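Local coordinates for VP1 (Merkel cell polyomavirus, PDB 4FMH), which forms the pentameric units of the icosahedral viral capsid and binds sialylated glycans at its surface during attachment to the host cell, at residues B[48-52]-B[63-68]; B[103-107]-B[271-275]. One frame throughout, in Å; residues are numbered along the deposited sequence.

Contact 1 of 2, residues B[48-52]-B[63-68]. With SIA (N-acetyl-alpha-neuraminic acid), chain U.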
loop_
_atom_site.group_PDB
_atom_site.type_symbol
_atom_site.label_atom_id
_atom_site.label_comp_id
_atom_site.label_asym_id
_atom_site.label_seq_id
_atom_site.Cartn_x
_atom_site.Cartn_y
_atom_site.Cartn_z
ATOM N N TYR B 48 -13.525 0.894 25.570
ATOM C CA TYR B 48 -13.006 -0.463 25.403
ATOM C C TYR B 48 -14.123 -1.505 25.534
ATOM O O TYR B 48 -15.245 -1.198 25.978
ATOM C CB TYR B 48 -11.924 -0.778 26.451
ATOM C CG TYR B 48 -10.700 0.102 26.413
ATOM C CD1 TYR B 48 -9.555 -0.299 25.714
ATOM C CD2 TYR B 48 -10.670 1.326 27.095
ATOM C CE1 TYR B 48 -8.419 0.503 25.677
ATOM C CE2 TYR B 48 -9.531 2.132 27.070
ATOM C CZ TYR B 48 -8.417 1.711 26.355
ATOM O OH TYR B 48 -7.295 2.499 26.318
ATOM N N THR B 49 -13.804 -2.733 25.142
ATOM C CA THR B 49 -14.615 -3.894 25.466
ATOM C C THR B 49 -14.092 -4.449 26.791
ATOM O O THR B 49 -13.136 -3.910 27.366
ATOM C CB THR B 49 -14.491 -5.009 24.395
ATOM O OG1 THR B 49 -13.132 -5.465 24.327
ATOM C CG2 THR B 49 -14.937 -4.518 23.025
ATOM N N TYR B 50 -14.717 -5.519 27.279
ATOM C CA TYR B 50 -14.074 -6.365 28.284
ATOM C C TYR B 50 -13.134 -7.333 27.557
ATOM O O TYR B 50 -12.767 -7.099 26.402
ATOM C CB TYR B 50 -15.108 -7.111 29.148
ATOM C CG TYR B 50 -15.776 -6.267 30.221
ATOM C CD1 TYR B 50 -15.431 -4.923 30.413
ATOM C CD2 TYR B 50 -16.724 -6.830 31.079
ATOM C CE1 TYR B 50 -16.032 -4.162 31.410
ATOM C CE2 TYR B 50 -17.331 -6.079 32.077
ATOM C CZ TYR B 50 -16.983 -4.747 32.236
ATOM O OH TYR B 50 -17.585 -4.004 33.225
ATOM N N ASP B 51 -12.744 -8.418 28.213
ATOM C CA ASP B 51 -11.793 -9.341 27.601
ATOM C C ASP B 51 -12.471 -10.286 26.622
ATOM O O ASP B 51 -13.434 -10.977 26.962
ATOM C CB ASP B 51 -11.007 -10.092 28.679
ATOM C CG ASP B 51 -10.258 -9.151 29.602
ATOM O OD1 ASP B 51 -10.240 -9.403 30.827
ATOM O OD2 ASP B 51 -9.697 -8.143 29.105
ATOM N N LEU B 52 -11.970 -10.290 25.393
ATOM C CA LEU B 52 -12.523 -11.118 24.332
ATOM C C LEU B 52 -11.849 -12.484 24.334
ATOM O O LEU B 52 -10.623 -12.586 24.242
ATOM C CB LEU B 52 -12.356 -10.423 22.974
ATOM C CG LEU B 52 -13.173 -9.136 22.803
ATOM C CD1 LEU B 52 -12.504 -8.199 21.807
ATOM C CD2 LEU B 52 -14.614 -9.431 22.394
ATOM N N ILE B 63 -21.329 -11.234 26.216
ATOM C CA ILE B 63 -21.918 -10.171 27.039
ATOM C C ILE B 63 -21.926 -8.836 26.271
ATOM O O ILE B 63 -21.122 -8.634 25.345
ATOM C CB ILE B 63 -21.166 -10.004 28.382
ATOM C CG1 ILE B 63 -19.683 -9.666 28.123
ATOM C CG2 ILE B 63 -21.339 -11.263 29.247
ATOM C CD1 ILE B 63 -18.853 -9.379 29.379
ATOM N N LYS B 64 -22.825 -7.935 26.664
ATOM C CA LYS B 64 -22.957 -6.609 26.043
ATOM C C LYS B 64 -21.622 -5.888 25.935
ATOM O O LYS B 64 -21.362 -5.199 24.942
ATOM C CB LYS B 64 -23.885 -5.708 26.862
ATOM C CG LYS B 64 -25.348 -6.076 26.877
ATOM C CD LYS B 64 -26.153 -4.985 27.597
ATOM C CE LYS B 64 -25.600 -4.698 28.997
ATOM N NZ LYS B 64 -25.740 -3.264 29.357
ATOM N N GLU B 65 -20.789 -6.040 26.965
ATOM C CA GLU B 65 -19.518 -5.316 27.050
ATOM C C GLU B 65 -18.511 -5.770 25.991
ATOM O O GLU B 65 -17.512 -5.098 25.760
ATOM C CB GLU B 65 -18.909 -5.437 28.447
ATOM C CG GLU B 65 -19.645 -4.655 29.543
ATOM C CD GLU B 65 -20.941 -5.310 30.016
ATOM O OE1 GLU B 65 -21.157 -6.522 29.767
ATOM O OE2 GLU B 65 -21.752 -4.597 30.648
ATOM N N ASN B 66 -18.795 -6.901 25.345
ATOM C CA ASN B 66 -17.921 -7.445 24.307
ATOM C C ASN B 66 -18.455 -7.266 22.890
ATOM O O ASN B 66 -17.969 -7.904 21.942
ATOM C CB ASN B 66 -17.606 -8.915 24.594
ATOM C CG ASN B 66 -16.508 -9.080 25.630
ATOM O OD1 ASN B 66 -15.899 -8.100 26.072
ATOM N ND2 ASN B 66 -16.251 -10.318 26.025
ATOM N N LEU B 67 -19.432 -6.370 22.751
ATOM C CA LEU B 67 -20.106 -6.145 21.482
ATOM C C LEU B 67 -20.055 -4.665 21.052
ATOM O O LEU B 67 -21.034 -3.919 21.262
ATOM C CB LEU B 67 -21.556 -6.663 21.560
ATOM C CG LEU B 67 -21.730 -8.165 21.871
ATOM C CD1 LEU B 67 -23.175 -8.523 22.226
ATOM C CD2 LEU B 67 -21.215 -9.054 20.721
ATOM N N PRO B 68 -18.911 -4.229 20.459
ATOM C CA PRO B 68 -18.831 -2.867 19.922
ATOM C C PRO B 68 -19.995 -2.597 18.974
ATOM O O PRO B 68 -20.391 -3.472 18.187
ATOM C CB PRO B 68 -17.489 -2.855 19.169
ATOM C CG PRO B 68 -16.659 -3.867 19.903
ATOM C CD PRO B 68 -17.637 -4.958 20.290
HETATM C C1 SIA U . -6.564 -10.014 33.765
HETATM C C2 SIA U . -7.007 -8.992 34.814
HETATM C C3 SIA U . -6.951 -7.581 34.199
HETATM C C4 SIA U . -8.098 -7.264 33.233
HETATM C C5 SIA U . -9.454 -7.614 33.842
HETATM C C6 SIA U . -9.475 -9.034 34.421
HETATM C C7 SIA U . -10.794 -9.281 35.177
HETATM C C8 SIA U . -11.113 -10.759 35.447
HETATM C C9 SIA U . -10.279 -11.372 36.568
HETATM C C10 SIA U . -11.472 -6.536 32.947
HETATM C C11 SIA U . -12.427 -6.474 31.797
HETATM N N5 SIA U . -10.477 -7.423 32.825
HETATM O O1A SIA U . -5.715 -9.675 32.904
HETATM O O1B SIA U . -7.038 -11.177 33.787
HETATM O O4 SIA U . -8.101 -5.867 32.884
HETATM O O6 SIA U . -8.346 -9.265 35.291
HETATM O O7 SIA U . -10.802 -8.526 36.397
HETATM O O8 SIA U . -12.500 -10.913 35.786
HETATM O O9 SIA U . -9.208 -12.109 35.973
HETATM O O10 SIA U . -11.611 -5.821 33.925
#

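Contact 2 of 2, residues B[103-107]-B[271-275]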
loop_
_atom_site.group_PDB
_atom_site.type_symbol
_atom_site.label_atom_id
_atom_site.label_comp_id
_atom_site.label_asym_id
_atom_site.label_seq_id
_atom_site.Cartn_x
_atom_site.Cartn_y
_atom_site.Cartn_z
ATOM N N GLY B 103 -7.989 11.797 18.557
ATOM C CA GLY B 103 -7.200 11.101 19.576
ATOM C C GLY B 103 -6.272 10.033 19.029
ATOM O O GLY B 103 -5.850 9.118 19.755
ATOM N N ILE B 104 -5.932 10.149 17.750
ATOM C CA ILE B 104 -5.039 9.177 17.129
ATOM C C ILE B 104 -3.678 9.126 17.845
ATOM O O ILE B 104 -3.138 8.040 18.093
ATOM C CB ILE B 104 -4.893 9.421 15.601
ATOM C CG1 ILE B 104 -6.153 8.944 14.864
ATOM C CG2 ILE B 104 -3.689 8.677 15.059
ATOM C CD1 ILE B 104 -6.326 9.558 13.461
ATOM N N SER B 105 -3.156 10.301 18.204
ATOM C CA SER B 105 -1.868 10.417 18.885
ATOM C C SER B 105 -1.793 9.650 20.217
ATOM O O SER B 105 -0.716 9.220 20.622
ATOM C CB SER B 105 -1.518 11.893 19.119
ATOM O OG SER B 105 -2.409 12.474 20.048
ATOM N N SER B 106 -2.934 9.471 20.882
ATOM C CA SER B 106 -2.975 8.713 22.134
ATOM C C SER B 106 -2.447 7.289 21.973
ATOM O O SER B 106 -2.043 6.669 22.951
ATOM C CB SER B 106 -4.401 8.667 22.701
ATOM O OG SER B 106 -5.194 7.723 21.996
ATOM N N LEU B 107 -2.471 6.768 20.745
ATOM C CA LEU B 107 -2.054 5.388 20.505
ATOM C C LEU B 107 -0.534 5.162 20.487
ATOM O O LEU B 107 -0.079 4.020 20.355
ATOM C CB LEU B 107 -2.717 4.811 19.242
ATOM C CG LEU B 107 -4.256 4.858 19.178
ATOM C CD1 LEU B 107 -4.780 4.245 17.870
ATOM C CD2 LEU B 107 -4.894 4.183 20.401
ATOM N N LEU B 271 -10.820 -4.902 22.729
ATOM C CA LEU B 271 -10.836 -3.944 21.619
ATOM C C LEU B 271 -11.015 -2.507 22.123
ATOM O O LEU B 271 -11.515 -2.281 23.231
ATOM C CB LEU B 271 -11.900 -4.312 20.579
ATOM C CG LEU B 271 -11.581 -5.482 19.645
ATOM C CD1 LEU B 271 -12.841 -5.923 18.931
ATOM C CD2 LEU B 271 -10.468 -5.113 18.633
ATOM N N HIS B 272 -10.591 -1.548 21.304
ATOM C CA HIS B 272 -10.572 -0.135 21.670
ATOM C C HIS B 272 -11.066 0.663 20.472
ATOM O O HIS B 272 -10.802 0.299 19.322
ATOM C CB HIS B 272 -9.136 0.268 22.038
ATOM C CG HIS B 272 -8.969 1.694 22.479
ATOM N ND1 HIS B 272 -9.836 2.325 23.346
ATOM C CD2 HIS B 272 -7.989 2.593 22.213
ATOM C CE1 HIS B 272 -9.418 3.559 23.565
ATOM N NE2 HIS B 272 -8.298 3.746 22.891
ATOM N N GLY B 273 -11.798 1.738 20.744
ATOM C CA GLY B 273 -12.262 2.629 19.686
ATOM C C GLY B 273 -11.895 4.071 19.978
ATOM O O GLY B 273 -11.545 4.408 21.110
ATOM N N LEU B 274 -11.967 4.919 18.951
ATOM C CA LEU B 274 -11.732 6.356 19.109
ATOM C C LEU B 274 -12.956 7.161 18.653
ATOM O O LEU B 274 -13.766 6.649 17.871
ATOM C CB LEU B 274 -10.480 6.779 18.323
ATOM C CG LEU B 274 -9.130 6.297 18.864
ATOM C CD1 LEU B 274 -8.026 6.682 17.875
ATOM C CD2 LEU B 274 -8.842 6.913 20.237
ATOM N N PRO B 275 -13.098 8.412 19.143
ATOM C CA PRO B 275 -14.201 9.279 18.721
ATOM C C PRO B 275 -13.984 9.785 17.302
ATOM O O PRO B 275 -12.862 9.725 16.773
ATOM C CB PRO B 275 -14.107 10.478 19.682
ATOM C CG PRO B 275 -13.077 10.122 20.699
ATOM C CD PRO B 275 -12.179 9.127 20.044
HETATM O O HOH W 1 -6.807 5.920 23.303
#

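Contact 1 of 2, residues B[48-52]-B[63-68]
Y50 and N66 hold the middle of this contact, where two parts of one long loop meet. The N66 amide lies along the 50-51 backbone: its ND2 donates to D51 O at 3.0 Å, reaching that oxygen from above the carbonyl plane, while OD1 sits 3.3 Å from Y50 CB. One residue back, Y50 N donates to E65 O (3.2 Å), again from well outside the carbonyl plane, and T49 CA brings a C-H to the same oxygen. Packing is close here. Y50 chi1 of -77° sets CG opposite the carbonyl carbon and lays the ring alongside E65, whose CB covers one face in a CH-pi contact, 3.8 Å from the centroid; ring and carboxylate planes differ by 21°. T49 CG2 rests on P68 CG at 3.6 Å, and L52 CD2 slides past N66 CB in the opposite direction. T49 OG1 donates to the next carbonyl oxygen, Y50 O (2.7 Å, on a lone pair).

The outer side is looser: exposed I63 adds just its CD1 at Y50 CD2. On the flank of Y50 and D51 turned away from 63-68, sialic acid N5 donates to D51 OD1 (2.8 Å, 163°), its methyl C11 lies against Y50, and K264 pairs with D51 OD2. Beneath, T49 and L52 bond through their backbones to L271 and M269, seating the loop on strand 269-287, while L52 and P68 pack on strand 250-263.

Contact 2 of 2, residues B[103-107]-B[271-275]
G103 opens the short turn that meets L274, its carbonyl oxygen lying 3.7 Å from L274 CD2. The backbone here has a positive phi (84°), and G103, lacking a side chain, brings its main chain close to the leucine. G103 O is gripped by two donors of one residue: S106 N at 3.1 Å and S106 OG at 2.7 Å, the hydroxyl arriving almost in line with the carbonyl bond.

I104 follows, touching lightly: its CG1 is 4.2 Å from L274 CD1, and the I104 side chain also packs on L226 and F228 of strand 225-229. S105 turns its back on the strand, and its OG bonds to I197 O and W200 O of a neighbouring subunit. S106 faces inward. With chi1 77° its hydroxyl folds back over its own backbone, where it can reach G103 O and also accept from a water 2.7 Å from S106 OG. The same water lies 2.7 Å from H272 NE2, in the plane of the imidazole. No direct hydrogen bond joins the segments; this water bridges them. The other ring nitrogen, ND1, is bonded to T47 O.

L107, still in the 3-10 segment, uses both methyls. CD1 meets L274 CD1 tip to tip at 4.1 Å, and CD2 comes to the edge of the H272 ring, 3.9 Å from its CD2.

All the touching residues are buried, and the same neighbouring subunit packs on I104, S106 and P275. The turn follows strand 89-101 and lies against strand 269-287, part of the antiparallel jelly-roll framework of VP1, where H272 and L274 pack on V259 of the adjacent strand 250-263.

Overall arrangement
The two contacts come in series along the chain, contact 1 inside the loop between strands 11-28 and 71-76, contact 2 between the turn after strand 89-101 and strand 269-287 near the end. Their centres are 16 Å apart, yet they touch: T49 OG1 is 2.9 Å from L271 N, probably a hydrogen bond, and the Y48 ring stacks on H272. The segment 271-275 thus carries the glycan-binding loop on one flank and the turn 103-107 on another. Both belong to the jelly-roll capsid domain, and neighbouring subunits pack on each, so receptor site, strand framework and pentamer interface are closely joined.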